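Local coordinates for protein esterase (Uncultured bacterium, PDB 5EGN) that probably hydrolyses carboxylic esters and the lactone ring of N-acyl homoserine lactones, the signals of bacterial quorum sensing, using an alpha/beta hydrolase fold, at residues 193-196 with 197-200; 218-221 with 222-225. The protein carries 2 engineered substitutions. All coordinates share one frame; numbering follows the deposited sequence.

Contact 1: residues 193-196 with 197-200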
loop_
_atom_site.group_PDB
_atom_site.type_symbol
_atom_site.label_atom_id
_atom_site.label_comp_id
_atom_site.label_asym_id
_atom_site.label_seq_id
_atom_site.Cartn_x
_atom_site.Cartn_y
_atom_site.Cartn_z
ATOM N N TRP A 193 0.077 -20.057 -19.894
ATOM C CA TRP A 193 1.489 -20.289 -19.596
ATOM C C TRP A 193 1.698 -21.635 -18.910
ATOM O O TRP A 193 1.113 -21.906 -17.864
ATOM C CB TRP A 193 2.033 -19.161 -18.721
ATOM C CG TRP A 193 3.480 -19.281 -18.368
ATOM C CD1 TRP A 193 4.546 -18.996 -19.172
ATOM C CD2 TRP A 193 4.024 -19.686 -17.108
ATOM N NE1 TRP A 193 5.720 -19.213 -18.492
ATOM C CE2 TRP A 193 5.426 -19.635 -17.223
ATOM C CE3 TRP A 193 3.460 -20.093 -15.895
ATOM C CZ2 TRP A 193 6.272 -19.976 -16.171
ATOM C CZ3 TRP A 193 4.301 -20.431 -14.854
ATOM C CH2 TRP A 193 5.692 -20.370 -14.996
ATOM N N ASN A 194 2.538 -22.475 -19.506
ATOM C CA ASN A 194 2.722 -23.839 -19.025
ATOM C C ASN A 194 4.166 -24.312 -19.178
ATOM O O ASN A 194 4.669 -24.448 -20.292
ATOM C CB ASN A 194 1.772 -24.780 -19.771
ATOM C CG ASN A 194 1.663 -26.144 -19.120
ATOM O OD1 ASN A 194 2.625 -26.660 -18.557
ATOM N ND2 ASN A 194 0.479 -26.739 -19.200
ATOM N N ILE A 195 4.826 -24.565 -18.051
ATOM C CA ILE A 195 6.207 -25.036 -18.062
ATOM C C ILE A 195 6.382 -26.297 -17.219
ATOM O O ILE A 195 7.418 -26.486 -16.579
ATOM C CB ILE A 195 7.185 -23.956 -17.550
ATOM C CG1 ILE A 195 6.837 -23.540 -16.118
ATOM C CG2 ILE A 195 7.174 -22.747 -18.470
ATOM C CD1 ILE A 195 8.008 -22.959 -15.355
ATOM N N LYS A 196 5.370 -27.158 -17.230
ATOM C CA LYS A 196 5.402 -28.410 -16.474
ATOM C C LYS A 196 6.646 -29.243 -16.770
ATOM O O LYS A 196 7.240 -29.829 -15.865
ATOM C CB LYS A 196 4.153 -29.247 -16.767
ATOM C CG LYS A 196 2.860 -28.694 -16.184
ATOM C CD LYS A 196 1.665 -29.530 -16.622
ATOM C CE LYS A 196 0.384 -29.099 -15.919
ATOM N NZ LYS A 196 -0.431 -28.150 -16.725
ATOM N N ASP A 197 7.043 -29.285 -18.035
ATOM C CA ASP A 197 8.165 -30.112 -18.462
ATOM C C ASP A 197 9.511 -29.450 -18.181
ATOM O O ASP A 197 10.551 -30.108 -18.196
ATOM C CB ASP A 197 8.042 -30.424 -19.953
ATOM C CG ASP A 197 7.692 -29.200 -20.772
ATOM O OD1 ASP A 197 6.928 -28.345 -20.274
ATOM O OD2 ASP A 197 8.180 -29.089 -21.916
ATOM N N ARG A 198 9.483 -28.149 -17.918
ATOM C CA ARG A 198 10.708 -27.374 -17.777
ATOM C C ARG A 198 10.988 -26.979 -16.329
ATOM O O ARG A 198 11.965 -26.286 -16.047
ATOM C CB ARG A 198 10.636 -26.126 -18.662
ATOM C CG ARG A 198 10.598 -26.436 -20.155
ATOM C CD ARG A 198 10.258 -25.208 -20.991
ATOM N NE ARG A 198 8.820 -24.958 -21.064
ATOM C CZ ARG A 198 8.274 -23.952 -21.740
ATOM N NH1 ARG A 198 9.046 -23.097 -22.399
ATOM N NH2 ARG A 198 6.957 -23.796 -21.756
ATOM N N LEU A 199 10.138 -27.432 -15.412
ATOM C CA LEU A 199 10.274 -27.080 -13.999
ATOM C C LEU A 199 11.568 -27.605 -13.390
ATOM O O LEU A 199 12.175 -26.948 -12.545
ATOM C CB LEU A 199 9.083 -27.610 -13.199
ATOM C CG LEU A 199 7.778 -26.819 -13.294
ATOM C CD1 LEU A 199 6.620 -27.650 -12.778
ATOM C CD2 LEU A 199 7.888 -25.514 -12.520
ATOM N N SER A 200 11.990 -28.788 -13.826
ATOM C CA SER A 200 13.173 -29.430 -13.265
ATOM C C SER A 200 14.466 -28.754 -13.710
ATOM O O SER A 200 15.547 -29.094 -13.229
ATOM C CB SER A 200 13.200 -30.914 -13.637
ATOM O OG SER A 200 13.085 -31.097 -15.036
#
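Asn-194 meets Arg-198 through its backbone carbonyl: Arg-198 NH2 donates to Asn-194 O over 2.8 Å. The oxygen lies at the edge of the guanidinium, 14° out of its plane, although the donor is tilted from the carbonyl plane. The Arg-198 chain bends back at its third torsion (chi3 -83°), which turns the guanidinium toward the preceding residues. The Asn-194 side chain serves the turn itself. Its OD1 accepts from Lys-196 N at 3.1 Å, two residues on, and this bond defines an Asx turn.

Ile-195 touches both later partners, through different branches. Its CG2 sits 3.5 Å from Arg-198 NH2 and covers one face of the guanidinium off centre, while the same methyl lies over the rim of one face of the Trp-193 ring. With CG1 between the backbone N and the carbonyl carbon (chi1 59°), the other branch runs on to CD1, which packs 3.8 Å from Leu-199 CD2; the two side chains cross at about a right angle. Ile-195 O closes the backbone turn by accepting from Arg-198 N at 3.0 Å.

Lys-196 contributes mainly backbone here: its carbonyl O has Leu-199 CD1 3.8 Å away. Its ammonium group forms a salt bridge with Glu-124. Beyond the turn, Ile-195 touches Leu-104 and Leu-199 touches Met-100, so this loop, between helix 177-185 and strand 206-211, packs on helix 94-105 of the alpha/beta hydrolase fold.

The arginine is therefore held by two different interactions, a polar one at its edge and an apolar one over its face. Asp-197 OD1 stands a long 4.0 Å from Arg-198 NE, and may offset some of the positive charge on this exposed side of the turn.

Contact 2: residues 218-221 with 222-225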
loop_
_atom_site.group_PDB
_atom_site.type_symbol
_atom_site.label_atom_id
_atom_site.label_comp_id
_atom_site.label_asym_id
_atom_site.label_seq_id
_atom_site.Cartn_x
_atom_site.Cartn_y
_atom_site.Cartn_z
ATOM N N THR A 218 -4.841 -24.113 -5.940
ATOM C CA THR A 218 -5.028 -25.230 -5.027
ATOM C C THR A 218 -3.699 -25.720 -4.466
ATOM O O THR A 218 -2.637 -25.423 -5.009
ATOM C CB THR A 218 -5.760 -26.402 -5.709
ATOM O OG1 THR A 218 -4.936 -26.981 -6.727
ATOM C CG2 THR A 218 -7.078 -25.942 -6.327
ATOM N N VAL A 219 -3.769 -26.464 -3.366
ATOM C CA VAL A 219 -2.572 -27.005 -2.741
ATOM C C VAL A 219 -1.847 -27.908 -3.732
ATOM O O VAL A 219 -0.620 -27.910 -3.799
ATOM C CB VAL A 219 -2.909 -27.776 -1.449
ATOM C CG1 VAL A 219 -1.684 -28.507 -0.919
ATOM C CG2 VAL A 219 -3.448 -26.822 -0.403
ATOM N N ALA A 220 -2.620 -28.650 -4.520
ATOM C CA ALA A 220 -2.065 -29.513 -5.555
ATOM C C ALA A 220 -1.260 -28.714 -6.582
ATOM O O ALA A 220 -0.200 -29.158 -7.033
ATOM C CB ALA A 220 -3.178 -30.291 -6.242
ATOM N N ASN A 221 -1.760 -27.534 -6.938
ATOM C CA ASN A 221 -1.088 -26.676 -7.911
ATOM C C ASN A 221 0.298 -26.234 -7.441
ATOM O O ASN A 221 1.254 -26.256 -8.214
ATOM C CB ASN A 221 -1.944 -25.446 -8.226
ATOM C CG ASN A 221 -3.240 -25.799 -8.933
ATOM O OD1 ASN A 221 -4.306 -25.290 -8.590
ATOM N ND2 ASN A 221 -3.153 -26.680 -9.923
ATOM N N ASN A 222 0.407 -25.833 -6.178
ATOM C CA ASN A 222 1.705 -25.479 -5.611
ATOM C C ASN A 222 2.584 -26.708 -5.434
ATOM O O ASN A 222 3.806 -26.634 -5.560
ATOM C CB ASN A 222 1.547 -24.770 -4.266
ATOM C CG ASN A 222 0.716 -23.512 -4.364
ATOM O OD1 ASN A 222 1.199 -22.461 -4.789
ATOM N ND2 ASN A 222 -0.539 -23.607 -3.953
ATOM N N GLN A 223 1.955 -27.838 -5.126
ATOM C CA GLN A 223 2.679 -29.087 -4.938
ATOM C C GLN A 223 3.371 -29.503 -6.223
ATOM O O GLN A 223 4.488 -30.009 -6.193
ATOM C CB GLN A 223 1.740 -30.194 -4.460
ATOM C CG GLN A 223 1.436 -30.128 -2.975
ATOM C CD GLN A 223 0.379 -31.118 -2.548
ATOM O OE1 GLN A 223 -0.336 -31.678 -3.377
ATOM N NE2 GLN A 223 0.277 -31.345 -1.243
ATOM N N LEU A 224 2.705 -29.283 -7.350
ATOM C CA LEU A 224 3.296 -29.577 -8.650
ATOM C C LEU A 224 4.575 -28.768 -8.846
ATOM O O LEU A 224 5.544 -29.245 -9.438
ATOM C CB LEU A 224 2.296 -29.288 -9.771
ATOM C CG LEU A 224 2.736 -29.576 -11.205
ATOM C CD1 LEU A 224 1.598 -30.204 -11.984
ATOM C CD2 LEU A 224 3.194 -28.304 -11.889
ATOM N N LEU A 225 4.570 -27.541 -8.334
ATOM C CA LEU A 225 5.737 -26.669 -8.401
ATOM C C LEU A 225 6.854 -27.169 -7.495
ATOM O O LEU A 225 7.994 -27.326 -7.928
ATOM C CB LEU A 225 5.358 -25.237 -8.017
ATOM C CG LEU A 225 4.994 -24.263 -9.139
ATOM C CD1 LEU A 225 4.022 -24.889 -10.124
ATOM C CD2 LEU A 225 4.414 -22.983 -8.552
#
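Asn-221 OD1 is gripped by two groups of Thr-218, the backbone N at 2.9 Å and the hydroxyl OG1 at 2.6 Å. The amide donor is tilted only modestly from the carbonyl plane of the asparagine, whereas the hydroxyl comes from above that plane. In return, Asn-221 N donates to Thr-218 OG1 over 3.2 Å. These reciprocal bonds establish a capping box at the start of helix 219-228, with Thr-218 as the N-cap. The Asn-221 amide reaches back to the cap because its CG lies anti to the carbonyl carbon, beside the backbone N (chi1 -66°).

The first helical turn then runs across the boundary between 218-221 and 222-225. Asn-222 N bonds to Thr-218 O, Gln-223 N to Val-219 O and Leu-224 N to Ala-220 O, an unbroken i to i+4 series that identifies regular alpha-helix from the cap onward. On one flank the extended Gln-223 side chain crosses Val-219 obliquely, its NE2 3.5 Å from Val-219 CG1 and its OE1 at the same distance from Ala-220 CA. This flank faces strand 233-237, where Val-219 touches Val-236 and Gln-223 touches Leu-234.

Buried Asn-222 instead lies against strand 206-211, and its OD1 accepts from Ser-118 N in a neighbouring loop. Helix 219-228 links the adjacent parallel strands 206-211 and 233-237, a beta-alpha-beta unit. One turn on from Asn-221, Leu-225 CD1 lies 3.6 Å from Asn-221 O.

Overall arrangement
From the N terminus, the chain passes through helix 177-185 and reaches contact 1, a compact turn at 193-200 in the loop leading to strand 206-211. That strand separates it from contact 2, which opens helix 219-228 on the way to strand 233-237. The two contacts follow in series: each closes only a local turn, and neither encloses nor crosses the other. In space their centres are about 13 Å apart, and they meet directly where Leu-199 CD1 packs 3.6 Å from Leu-224 CD2. Contact 1 reaches helix 94-105 and contact 2 reaches the last two sheet strands, so this leucine pair bridges the two regions.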